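Local coordinates for protein nicotinate phosphoribosyltransferase (Porphyromonas gingivalis, PDB 2IM5) that probably catalyses the ATP-dependent formation of nicotinate ribonucleotide from nicotinate and phosphoribosyl diphosphate, the nicotinate-dependent entry step to NAD(+), at residues I3-D11 with L60-L70. Numbering follows the deposited sequence.
Sequences IIRSILDTD and LSLTRDEKEFL
I4 meets L60 through one methyl each, CG2 of I4 lying 3.6 Å from CD1 of L60. The other L60 branch turns to the backbone: CD2 is 3.3 Å from I4 O and also close to R5 O, so it lies against two carbonyl oxygens while CD1 meets the I4 methyl. At S6 the contact becomes polar. With OG anti to the backbone N (chi1 170°), the hydroxyl donates to E66 OE2 in a short bond of 2.5 Å, on the syn side of the carboxylate and 23° out of its plane. The same OG accepts from L8 N (N-H...O angle 155°), an ST turn that overlaps the type I turn S6–D9, whose backbone bond runs from D9 N to S6 O; one oxygen therefore ties the turn to the glutamate. I7 adds a water bridge: its N donates to a water that in turn donates to S61 O and E66 OE1. The I7 side chain crosses that of L62 at about a right angle, CG2 reaching L62 CD1 at 3.7 Å. L8 then runs antiparallel to the E66 stem, CD1 being 3.6 Å from E66 CB, while CD2 touches methyls of L62 and L70. H198 of helix 197-203 also packs on S6 and L8. E66 OE1 additionally accepts a nearly straight bond from T63 N, and E66 N donates to T63 OG1; these reciprocal bonds define a capping box at the start of helix 64-73, whose glutamate, through OE2 on S6 OG, joins the helix start to the turn before helix 12-24.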
loop_
_atom_site.group_PDB
_atom_site.type_symbol
_atom_site.label_atom_id
_atom_site.label_comp_id
_atom_site.label_asym_id
_atom_site.label_seq_id
_atom_site.Cartn_x
_atom_site.Cartn_y
_atom_site.Cartn_z
ATOM N N ILE A 3 -10.152 14.486 -11.679
ATOM C CA ILE A 3 -10.253 13.963 -10.282
ATOM C C ILE A 3 -8.927 14.051 -9.523
ATOM O O ILE A 3 -8.898 14.501 -8.378
ATOM C CB ILE A 3 -10.755 12.506 -10.262
ATOM C CG1 ILE A 3 -12.239 12.467 -10.646
ATOM C CG2 ILE A 3 -10.564 11.897 -8.881
ATOM C CD1 ILE A 3 -12.844 11.070 -10.651
ATOM N N ILE A 4 -7.834 13.617 -10.146
ATOM C CA ILE A 4 -6.527 13.694 -9.493
ATOM C C ILE A 4 -5.942 15.067 -9.827
ATOM O O ILE A 4 -5.652 15.361 -10.986
ATOM C CB ILE A 4 -5.561 12.590 -9.996
ATOM C CG1 ILE A 4 -6.159 11.201 -9.747
ATOM C CG2 ILE A 4 -4.216 12.718 -9.293
ATOM C CD1 ILE A 4 -6.393 10.857 -8.273
ATOM N N ARG A 5 -5.771 15.905 -8.808
ATOM C CA ARG A 5 -5.251 17.252 -9.010
ATOM C C ARG A 5 -3.798 17.449 -8.618
ATOM O O ARG A 5 -3.151 18.396 -9.070
ATOM C CB ARG A 5 -6.112 18.265 -8.245
ATOM C CG ARG A 5 -7.552 18.370 -8.742
ATOM C CD ARG A 5 -7.574 18.550 -10.256
ATOM N NE ARG A 5 -8.897 18.898 -10.769
ATOM C CZ ARG A 5 -9.477 20.079 -10.590
ATOM N NH1 ARG A 5 -8.851 21.032 -9.904
ATOM N NH2 ARG A 5 -10.682 20.310 -11.098
ATOM N N SER A 6 -3.281 16.569 -7.770
ATOM C CA SER A 6 -1.893 16.682 -7.337
ATOM C C SER A 6 -1.060 15.449 -7.647
ATOM O O SER A 6 -1.514 14.314 -7.487
ATOM C CB SER A 6 -1.828 16.949 -5.835
ATOM O OG SER A 6 -0.487 16.831 -5.378
ATOM N N ILE A 7 0.174 15.671 -8.071
ATOM C CA ILE A 7 1.045 14.553 -8.373
ATOM C C ILE A 7 1.424 13.848 -7.063
ATOM O O ILE A 7 1.944 12.741 -7.079
ATOM C CB ILE A 7 2.301 15.034 -9.144
ATOM C CG1 ILE A 7 2.857 13.886 -9.984
ATOM C CG2 ILE A 7 3.358 15.549 -8.183
ATOM C CD1 ILE A 7 3.792 14.345 -11.091
ATOM N N LEU A 8 1.142 14.493 -5.929
ATOM C CA LEU A 8 1.432 13.912 -4.620
ATOM C C LEU A 8 0.214 13.193 -4.042
ATOM O O LEU A 8 0.284 12.620 -2.954
ATOM C CB LEU A 8 1.894 14.984 -3.628
ATOM C CG LEU A 8 3.180 15.757 -3.910
ATOM C CD1 LEU A 8 3.540 16.571 -2.672
ATOM C CD2 LEU A 8 4.313 14.794 -4.270
ATOM N N ASP A 9 -0.903 13.224 -4.762
ATOM C CA ASP A 9 -2.112 12.545 -4.294
ATOM C C ASP A 9 -1.952 11.065 -4.632
ATOM O O ASP A 9 -2.513 10.558 -5.606
ATOM C CB ASP A 9 -3.357 13.136 -4.972
ATOM C CG ASP A 9 -4.660 12.599 -4.389
ATOM O OD1 ASP A 9 -4.644 12.028 -3.279
ATOM O OD2 ASP A 9 -5.714 12.762 -5.038
ATOM N N THR A 10 -1.157 10.388 -3.809
ATOM C CA THR A 10 -0.863 8.972 -3.974
ATOM C C THR A 10 -0.270 8.487 -2.653
ATOM O O THR A 10 -0.083 9.280 -1.720
ATOM C CB THR A 10 0.160 8.760 -5.123
ATOM O OG1 THR A 10 0.377 7.360 -5.340
ATOM C CG2 THR A 10 1.483 9.426 -4.785
ATOM N N ASP A 11 0.016 7.192 -2.564
ATOM C CA ASP A 11 0.589 6.634 -1.345
ATOM C C ASP A 11 2.098 6.799 -1.269
ATOM O O ASP A 11 2.793 6.762 -2.283
ATOM C CB ASP A 11 0.239 5.155 -1.212
ATOM C CG ASP A 11 -1.191 4.941 -0.775
ATOM O OD1 ASP A 11 -1.589 5.533 0.248
ATOM O OD2 ASP A 11 -1.912 4.180 -1.448
ATOM N N LEU A 60 -0.630 16.610 -14.857
ATOM C CA LEU A 60 -0.088 16.781 -13.514
ATOM C C LEU A 60 1.412 17.067 -13.513
ATOM O O LEU A 60 2.169 16.519 -14.317
ATOM C CB LEU A 60 -0.353 15.531 -12.673
ATOM C CG LEU A 60 -1.812 15.134 -12.426
ATOM C CD1 LEU A 60 -1.864 13.761 -11.798
ATOM C CD2 LEU A 60 -2.487 16.167 -11.538
ATOM N N SER A 61 1.838 17.943 -12.612
ATOM C CA SER A 61 3.251 18.263 -12.480
ATOM C C SER A 61 3.505 18.780 -11.073
ATOM O O SER A 61 2.664 19.455 -10.480
ATOM C CB SER A 61 3.695 19.299 -13.519
ATOM O OG SER A 61 3.107 20.555 -13.276
ATOM N N LEU A 62 4.668 18.436 -10.542
ATOM C CA LEU A 62 5.061 18.828 -9.198
ATOM C C LEU A 62 5.127 20.348 -9.083
ATOM O O LEU A 62 5.759 21.007 -9.911
ATOM C CB LEU A 62 6.433 18.220 -8.885
ATOM C CG LEU A 62 6.936 18.278 -7.445
ATOM C CD1 LEU A 62 6.080 17.363 -6.562
ATOM C CD2 LEU A 62 8.404 17.853 -7.417
ATOM N N THR A 63 4.471 20.910 -8.074
ATOM C CA THR A 63 4.516 22.356 -7.891
ATOM C C THR A 63 5.774 22.691 -7.098
ATOM O O THR A 63 6.447 21.800 -6.573
ATOM C CB THR A 63 3.296 22.890 -7.106
ATOM O OG1 THR A 63 3.373 22.452 -5.748
ATOM C CG2 THR A 63 1.996 22.393 -7.719
ATOM N N ARG A 64 6.089 23.978 -7.009
ATOM C CA ARG A 64 7.261 24.415 -6.263
ATOM C C ARG A 64 7.100 24.109 -4.768
ATOM O O ARG A 64 8.040 23.658 -4.117
ATOM C CB ARG A 64 7.486 25.913 -6.480
ATOM C CG ARG A 64 8.860 26.410 -6.043
ATOM C CD ARG A 64 9.981 25.500 -6.568
ATOM N NE ARG A 64 9.724 25.038 -7.934
ATOM C CZ ARG A 64 10.538 24.245 -8.629
ATOM N NH1 ARG A 64 11.678 23.815 -8.093
ATOM N NH2 ARG A 64 10.207 23.869 -9.860
ATOM N N ASP A 65 5.910 24.341 -4.226
ATOM C CA ASP A 65 5.677 24.064 -2.813
ATOM C C ASP A 65 5.767 22.575 -2.519
ATOM O O ASP A 65 6.278 22.178 -1.471
ATOM C CB ASP A 65 4.305 24.574 -2.357
ATOM C CG ASP A 65 4.248 26.084 -2.253
ATOM O OD1 ASP A 65 5.313 26.710 -2.047
ATOM O OD2 ASP A 65 3.132 26.644 -2.360
ATOM N N GLU A 66 5.263 21.753 -3.437
ATOM C CA GLU A 66 5.309 20.309 -3.236
ATOM C C GLU A 66 6.752 19.830 -3.252
ATOM O O GLU A 66 7.134 18.977 -2.458
ATOM C CB GLU A 66 4.488 19.592 -4.305
ATOM C CG GLU A 66 3.011 19.949 -4.244
ATOM C CD GLU A 66 2.187 19.237 -5.301
ATOM O OE1 GLU A 66 2.659 19.117 -6.455
ATOM O OE2 GLU A 66 1.060 18.811 -4.973
ATOM N N LYS A 67 7.555 20.392 -4.145
ATOM C CA LYS A 67 8.959 20.012 -4.224
ATOM C C LYS A 67 9.665 20.352 -2.909
ATOM O O LYS A 67 10.437 19.548 -2.391
ATOM C CB LYS A 67 9.654 20.734 -5.383
ATOM C CG LYS A 67 11.094 20.307 -5.587
ATOM C CD LYS A 67 11.803 21.142 -6.644
ATOM C CE LYS A 67 13.289 20.807 -6.682
ATOM N NZ LYS A 67 14.071 21.649 -7.644
ATOM N N GLU A 68 9.404 21.541 -2.372
ATOM C CA GLU A 68 10.011 21.955 -1.105
ATOM C C GLU A 68 9.544 21.049 0.026
ATOM O O GLU A 68 10.308 20.741 0.943
ATOM C CB GLU A 68 9.648 23.402 -0.778
ATOM C CG GLU A 68 10.360 24.425 -1.644
ATOM C CD GLU A 68 9.824 25.840 -1.450
ATOM O OE1 GLU A 68 9.647 26.263 -0.279
ATOM O OE2 GLU A 68 9.584 26.530 -2.472
ATOM N N PHE A 69 8.283 20.627 -0.038
ATOM C CA PHE A 69 7.735 19.731 0.969
ATOM C C PHE A 69 8.485 18.392 0.927
ATOM O O PHE A 69 8.890 17.859 1.960
ATOM C CB PHE A 69 6.249 19.484 0.711
ATOM C CG PHE A 69 5.646 18.432 1.593
ATOM C CD1 PHE A 69 5.400 18.689 2.942
ATOM C CD2 PHE A 69 5.340 17.174 1.080
ATOM C CE1 PHE A 69 4.856 17.703 3.768
ATOM C CE2 PHE A 69 4.799 16.186 1.891
ATOM C CZ PHE A 69 4.555 16.451 3.245
ATOM N N LEU A 70 8.662 17.849 -0.273
ATOM C CA LEU A 70 9.359 16.577 -0.419
ATOM C C LEU A 70 10.779 16.666 0.134
ATOM O O LEU A 70 11.253 15.752 0.809
ATOM C CB LEU A 70 9.412 16.151 -1.892
ATOM C CG LEU A 70 8.075 15.826 -2.567
ATOM C CD1 LEU A 70 8.316 15.441 -4.011
ATOM C CD2 LEU A 70 7.378 14.686 -1.823
HETATM O O HOH W 1 1.246 18.396 -8.527
#